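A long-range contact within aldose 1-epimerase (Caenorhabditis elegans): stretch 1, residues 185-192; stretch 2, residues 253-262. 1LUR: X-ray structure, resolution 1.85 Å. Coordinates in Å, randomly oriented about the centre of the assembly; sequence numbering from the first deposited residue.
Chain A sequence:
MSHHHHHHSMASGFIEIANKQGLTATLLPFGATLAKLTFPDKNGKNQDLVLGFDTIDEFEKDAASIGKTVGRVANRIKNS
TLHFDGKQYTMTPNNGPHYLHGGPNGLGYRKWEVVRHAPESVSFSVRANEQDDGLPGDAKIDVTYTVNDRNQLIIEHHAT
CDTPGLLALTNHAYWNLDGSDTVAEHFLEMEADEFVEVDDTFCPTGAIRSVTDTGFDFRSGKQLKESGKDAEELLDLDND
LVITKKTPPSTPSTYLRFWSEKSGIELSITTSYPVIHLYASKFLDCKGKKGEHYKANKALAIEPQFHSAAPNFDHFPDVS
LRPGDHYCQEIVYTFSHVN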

ATOM      1  N   GLU A 185      -1.714  19.927  -5.531  1.00 50.07           N
ATOM      2  CA  GLU A 185      -2.911  20.658  -5.121  1.00 51.07           C
ATOM      3  C   GLU A 185      -3.885  19.849  -4.265  1.00 49.83           C
ATOM      4  O   GLU A 185      -4.754  20.420  -3.603  1.00 49.76           O
ATOM      5  CB  GLU A 185      -3.627  21.207  -6.356  1.00 53.61           C
ATOM      6  CG  GLU A 185      -2.797  22.216  -7.141  1.00 57.27           C
ATOM      7  CD  GLU A 185      -2.513  23.482  -6.349  1.00 58.95           C
ATOM      8  OE1 GLU A 185      -3.471  24.234  -6.061  1.00 60.34           O
ATOM      9  OE2 GLU A 185      -1.334  23.724  -6.009  1.00 60.05           O
ATOM     10  N   HIS A 186      -3.747  18.527  -4.272  1.00 48.49           N
ATOM     11  CA  HIS A 186      -4.636  17.684  -3.478  1.00 45.96           C
ATOM     12  C   HIS A 186      -4.501  18.028  -2.002  1.00 45.65           C
ATOM     13  O   HIS A 186      -3.428  18.422  -1.540  1.00 45.11           O
ATOM     14  CB  HIS A 186      -4.296  16.206  -3.666  1.00 45.49           C
ATOM     15  CG  HIS A 186      -4.819  15.616  -4.934  1.00 44.76           C
ATOM     16  ND1 HIS A 186      -4.452  16.077  -6.179  1.00 45.45           N
ATOM     17  CD2 HIS A 186      -5.663  14.579  -5.150  1.00 44.65           C
ATOM     18  CE1 HIS A 186      -5.045  15.348  -7.108  1.00 45.07           C
ATOM     19  NE2 HIS A 186      -5.784  14.432  -6.510  1.00 45.64           N
ATOM     20  N   PHE A 187      -5.593  17.883  -1.262  1.00 44.88           N
ATOM     21  CA  PHE A 187      -5.579  18.175   0.162  1.00 45.13           C
ATOM     22  C   PHE A 187      -5.450  16.857   0.903  1.00 46.12           C
ATOM     23  O   PHE A 187      -5.986  15.834   0.468  1.00 45.21           O
ATOM     24  CB  PHE A 187      -6.872  18.863   0.597  1.00 47.45           C
ATOM     25  CG  PHE A 187      -6.926  20.329   0.277  1.00 47.53           C
ATOM     26  CD1 PHE A 187      -7.039  20.769  -1.037  1.00 48.14           C
ATOM     27  CD2 PHE A 187      -6.874  21.271   1.297  1.00 47.29           C
ATOM     28  CE1 PHE A 187      -7.104  22.129  -1.329  1.00 46.91           C
ATOM     29  CE2 PHE A 187      -6.938  22.631   1.017  1.00 47.52           C
ATOM     30  CZ  PHE A 187      -7.055  23.060  -0.300  1.00 47.06           C
ATOM     31  N   LEU A 188      -4.739  16.879   2.022  1.00 45.89           N
ATOM     32  CA  LEU A 188      -4.553  15.675   2.812  1.00 45.66           C
ATOM     33  C   LEU A 188      -4.662  16.005   4.289  1.00 46.08           C
ATOM     34  O   LEU A 188      -4.111  17.003   4.757  1.00 46.87           O
ATOM     35  CB  LEU A 188      -3.184  15.053   2.517  1.00 45.90           C
ATOM     36  CG  LEU A 188      -2.858  13.699   3.156  1.00 45.48           C
ATOM     37  CD1 LEU A 188      -3.848  12.639   2.676  1.00 44.10           C
ATOM     38  CD2 LEU A 188      -1.433  13.300   2.785  1.00 46.02           C
ATOM     39  N   GLU A 189      -5.389  15.169   5.017  1.00 45.31           N
ATOM     40  CA  GLU A 189      -5.576  15.358   6.447  1.00 46.52           C
ATOM     41  C   GLU A 189      -5.395  14.008   7.125  1.00 46.58           C
ATOM     42  O   GLU A 189      -6.053  13.029   6.766  1.00 46.39           O
ATOM     43  CB  GLU A 189      -6.971  15.916   6.739  1.00 48.15           C
ATOM     44  CG  GLU A 189      -7.265  16.094   8.216  1.00 49.81           C
ATOM     45  CD  GLU A 189      -8.321  17.152   8.473  1.00 52.01           C
ATOM     46  OE1 GLU A 189      -8.040  18.345   8.224  1.00 53.20           O
ATOM     47  OE2 GLU A 189      -9.429  16.794   8.921  1.00 51.97           O
HETATM   48  N   MSE A 190      -4.498  13.957   8.105  1.00 46.54           N
HETATM   49  CA  MSE A 190      -4.233  12.718   8.824  1.00 45.91           C
HETATM   50  C   MSE A 190      -4.162  12.855  10.330  1.00 45.19           C
HETATM   51  O   MSE A 190      -3.661  13.847  10.859  1.00 47.21           O
HETATM   52  CB  MSE A 190      -2.911  12.115   8.356  1.00 45.96           C
HETATM   53  CG  MSE A 190      -3.031  10.951   7.405  1.00 47.90           C
HETATM   54 SE   MSE A 190      -1.408   9.890   7.477  1.00 48.08          SE
HETATM   55  CE  MSE A 190      -1.902   8.678   8.898  1.00 45.06           C
ATOM     56  N   GLU A 191      -4.654  11.838  11.022  1.00 44.07           N
ATOM     57  CA  GLU A 191      -4.633  11.838  12.471  1.00 43.80           C
ATOM     58  C   GLU A 191      -3.299  11.188  12.840  1.00 42.55           C
ATOM     59  O   GLU A 191      -3.254  10.041  13.288  1.00 41.35           O
ATOM     60  CB  GLU A 191      -5.791  11.009  13.023  1.00 46.04           C
ATOM     61  CG  GLU A 191      -7.162  11.429  12.516  1.00 51.10           C
ATOM     62  CD  GLU A 191      -7.415  12.912  12.684  1.00 54.31           C
ATOM     63  OE1 GLU A 191      -7.144  13.437  13.785  1.00 56.20           O
ATOM     64  OE2 GLU A 191      -7.890  13.548  11.716  1.00 55.98           O
ATOM     65  N   ALA A 192      -2.210  11.919  12.623  1.00 41.37           N
ATOM     66  CA  ALA A 192      -0.876  11.412  12.930  1.00 40.42           C
ATOM     67  C   ALA A 192      -0.031  12.445  13.671  1.00 39.25           C
ATOM     68  O   ALA A 192       0.275  13.502  13.132  1.00 40.30           O
ATOM     69  CB  ALA A 192      -0.178  10.999  11.642  1.00 39.70           C
TER
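Stretch 2, residues 253-262: STYLRFWSEK

The apolar centre of this contact lies on the face of the sheet that carries Leu188, Met190, Leu256 and Phe258, all buried. Leu188, with chi1 t, sets CD1 3.6 Å from Phe258 CD1 and 3.9 Å from Leu256 CG, so one methyl serves two neighbours on the facing strand. Next along, the selenomethionine Met190 brings CG to 3.7 Å from Leu256 CB. Toward the start of stretch 1, His186 and Phe258 have nearly parallel rings, slid apart with centroids 5.0 Å apart, while Ser260 CB sits over a face of the imidazole, 3.8 Å from His186 NE2.

The frame beneath this packing is extended backbone. Strand 187-190 and a strand covering 256-259 run antiparallel, their axes at 176° and 4.8 Å apart at closest approach. Phe187 pairs with Trp259 and Glu189 with Arg257 as hydrogen-bonded pairs: Phe187 N to Trp259 O is 2.9 Å, Trp259 N to Phe187 O 3.1 Å, and both Glu189 N to Arg257 O and Arg257 N to Glu189 O are 2.9 Å. Leu188-Phe258 and Met190-Leu256 are the alternating non-hydrogen-bonded pairs. Glu191 N to Tyr255 O, also 2.9 Å, continues the ladder beyond them.

The face bearing Phe187, Glu189, Arg257 and Trp259 is more exposed and mixes aromatic with charged groups. Trp259, chi1 p, lays its indole against Phe187, whose CB rests over the ring face, 3.2 Å from Trp259 CE2. Glu189 CB meets the indole edge, 4.1 Å from Trp259 CZ3.

At the polar edge, Arg257 NH1 forms a salt bridge with Glu191 OE2 at 3.1 Å, including a weak hydrogen bond. A longer salt bridge joins Glu189 OE2 to Arg257 NH1 at 3.9 Å; that oxygen lies over the guanidinium face, so charge alone links them. The rule is simple: strand alternation separates a greasy face from an aromatic and ionic one.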

ATOM      1  N   SER A 253     -13.179   4.784  12.990  1.00 51.85           N
ATOM      2  CA  SER A 253     -12.862   6.199  12.837  1.00 51.49           C
ATOM      3  C   SER A 253     -11.913   6.434  11.663  1.00 50.87           C
ATOM      4  O   SER A 253     -11.013   5.630  11.408  1.00 51.54           O
ATOM      5  CB  SER A 253     -12.228   6.738  14.122  1.00 52.45           C
ATOM      6  OG  SER A 253     -11.927   8.120  14.006  1.00 54.56           O
ATOM      7  N   THR A 254     -12.125   7.535  10.949  1.00 48.06           N
ATOM      8  CA  THR A 254     -11.292   7.879   9.803  1.00 46.33           C
ATOM      9  C   THR A 254      -9.944   8.405  10.287  1.00 45.50           C
ATOM     10  O   THR A 254      -9.887   9.245  11.186  1.00 45.52           O
ATOM     11  CB  THR A 254     -11.962   8.962   8.939  1.00 46.68           C
ATOM     12  OG1 THR A 254     -13.210   8.465   8.441  1.00 47.87           O
ATOM     13  CG2 THR A 254     -11.067   9.348   7.767  1.00 46.87           C
ATOM     14  N   TYR A 255      -8.864   7.912   9.690  1.00 42.63           N
ATOM     15  CA  TYR A 255      -7.523   8.344  10.073  1.00 40.01           C
ATOM     16  C   TYR A 255      -6.879   9.184   8.988  1.00 38.89           C
ATOM     17  O   TYR A 255      -5.931   9.926   9.245  1.00 38.70           O
ATOM     18  CB  TYR A 255      -6.637   7.136  10.354  1.00 38.18           C
ATOM     19  CG  TYR A 255      -7.145   6.264  11.465  1.00 36.78           C
ATOM     20  CD1 TYR A 255      -7.538   6.817  12.685  1.00 37.42           C
ATOM     21  CD2 TYR A 255      -7.224   4.882  11.311  1.00 36.44           C
ATOM     22  CE1 TYR A 255      -7.997   6.016  13.723  1.00 36.48           C
ATOM     23  CE2 TYR A 255      -7.680   4.073  12.342  1.00 36.70           C
ATOM     24  CZ  TYR A 255      -8.066   4.647  13.546  1.00 37.28           C
ATOM     25  OH  TYR A 255      -8.524   3.844  14.569  1.00 38.23           O
ATOM     26  N   LEU A 256      -7.396   9.060   7.771  1.00 37.29           N
ATOM     27  CA  LEU A 256      -6.869   9.806   6.644  1.00 36.61           C
ATOM     28  C   LEU A 256      -7.959  10.199   5.656  1.00 37.49           C
ATOM     29  O   LEU A 256      -8.851   9.407   5.350  1.00 37.09           O
ATOM     30  CB  LEU A 256      -5.794   8.980   5.933  1.00 35.11           C
ATOM     31  CG  LEU A 256      -5.234   9.498   4.604  1.00 34.71           C
ATOM     32  CD1 LEU A 256      -3.879   8.860   4.342  1.00 35.82           C
ATOM     33  CD2 LEU A 256      -6.196   9.179   3.468  1.00 34.83           C
ATOM     34  N   ARG A 257      -7.868  11.431   5.164  1.00 38.61           N
ATOM     35  CA  ARG A 257      -8.820  11.976   4.201  1.00 40.66           C
ATOM     36  C   ARG A 257      -7.976  12.613   3.100  1.00 39.70           C
ATOM     37  O   ARG A 257      -7.143  13.478   3.369  1.00 41.20           O
ATOM     38  CB  ARG A 257      -9.710  13.023   4.876  1.00 42.74           C
ATOM     39  CG  ARG A 257     -10.353  12.523   6.170  1.00 47.80           C
ATOM     40  CD  ARG A 257     -10.992  13.656   6.967  1.00 51.73           C
ATOM     41  NE  ARG A 257     -11.358  13.246   8.325  1.00 56.06           N
ATOM     42  CZ  ARG A 257     -10.483  12.899   9.268  1.00 58.39           C
ATOM     43  NH1 ARG A 257      -9.180  12.909   9.010  1.00 59.30           N
ATOM     44  NH2 ARG A 257     -10.909  12.539  10.474  1.00 58.97           N
ATOM     45  N   PHE A 258      -8.191  12.170   1.867  1.00 39.31           N
ATOM     46  CA  PHE A 258      -7.462  12.668   0.703  1.00 39.72           C
ATOM     47  C   PHE A 258      -8.512  13.117  -0.312  1.00 42.28           C
ATOM     48  O   PHE A 258      -9.406  12.348  -0.666  1.00 41.57           O
ATOM     49  CB  PHE A 258      -6.608  11.523   0.143  1.00 38.85           C
ATOM     50  CG  PHE A 258      -5.660  11.921  -0.956  1.00 37.66           C
ATOM     51  CD1 PHE A 258      -4.812  13.016  -0.808  1.00 38.51           C
ATOM     52  CD2 PHE A 258      -5.569  11.157  -2.115  1.00 36.55           C
ATOM     53  CE1 PHE A 258      -3.885  13.339  -1.803  1.00 36.61           C
ATOM     54  CE2 PHE A 258      -4.648  11.471  -3.114  1.00 36.34           C
ATOM     55  CZ  PHE A 258      -3.802  12.566  -2.956  1.00 37.32           C
ATOM     56  N   TRP A 259      -8.418  14.356  -0.783  1.00 44.28           N
ATOM     57  CA  TRP A 259      -9.400  14.834  -1.749  1.00 46.18           C
ATOM     58  C   TRP A 259      -8.890  15.897  -2.710  1.00 46.73           C
ATOM     59  O   TRP A 259      -7.816  16.473  -2.520  1.00 45.63           O
ATOM     60  CB  TRP A 259     -10.633  15.360  -1.002  1.00 47.04           C
ATOM     61  CG  TRP A 259     -10.397  16.636  -0.241  1.00 48.69           C
ATOM     62  CD1 TRP A 259     -10.560  17.913  -0.708  1.00 50.17           C
ATOM     63  CD2 TRP A 259      -9.944  16.761   1.112  1.00 49.08           C
ATOM     64  NE1 TRP A 259     -10.238  18.822   0.272  1.00 49.04           N
ATOM     65  CE2 TRP A 259      -9.857  18.143   1.399  1.00 49.61           C
ATOM     66  CE3 TRP A 259      -9.601  15.840   2.111  1.00 49.82           C
ATOM     67  CZ2 TRP A 259      -9.441  18.625   2.646  1.00 49.79           C
ATOM     68  CZ3 TRP A 259      -9.187  16.323   3.353  1.00 50.08           C
ATOM     69  CH2 TRP A 259      -9.112  17.702   3.607  1.00 50.30           C
ATOM     70  N   SER A 260      -9.689  16.147  -3.743  1.00 47.44           N
ATOM     71  CA  SER A 260      -9.376  17.133  -4.771  1.00 48.97           C
ATOM     72  C   SER A 260     -10.566  18.068  -4.985  1.00 49.79           C
ATOM     73  O   SER A 260     -11.637  17.625  -5.405  1.00 49.35           O
ATOM     74  CB  SER A 260      -9.050  16.423  -6.087  1.00 48.84           C
ATOM     75  OG  SER A 260      -9.183  17.305  -7.188  1.00 49.96           O
ATOM     76  N   GLU A 261     -10.386  19.355  -4.691  1.00 49.93           N
ATOM     77  CA  GLU A 261     -11.472  20.316  -4.870  1.00 50.27           C
ATOM     78  C   GLU A 261     -11.833  20.353  -6.346  1.00 49.92           C
ATOM     79  O   GLU A 261     -12.970  20.657  -6.713  1.00 50.25           O
ATOM     80  CB  GLU A 261     -11.051  21.711  -4.394  1.00 50.67           C
ATOM     81  CG  GLU A 261     -10.782  21.795  -2.898  1.00 52.80           C
ATOM     82  CD  GLU A 261     -10.303  23.166  -2.458  1.00 53.98           C
ATOM     83  OE1 GLU A 261      -9.433  23.743  -3.145  1.00 54.38           O
ATOM     84  OE2 GLU A 261     -10.781  23.660  -1.412  1.00 54.65           O
ATOM     85  N   LYS A 262     -10.859  20.027  -7.188  1.00 49.34           N
ATOM     86  CA  LYS A 262     -11.071  20.021  -8.627  1.00 49.18           C
ATOM     87  C   LYS A 262     -12.153  19.024  -9.027  1.00 49.28           C
ATOM     88  O   LYS A 262     -13.234  19.422  -9.450  1.00 49.77           O
ATOM     89  CB  LYS A 262      -9.763  19.698  -9.352  1.00 49.95           C
ATOM     90  CG  LYS A 262      -9.880  19.664 -10.869  1.00 51.02           C
ATOM     91  CD  LYS A 262      -8.529  19.384 -11.518  1.00 53.78           C
ATOM     92  CE  LYS A 262      -8.646  19.282 -13.034  1.00 54.48           C
ATOM     93  NZ  LYS A 262      -7.328  19.010 -13.682  1.00 56.17           N
TER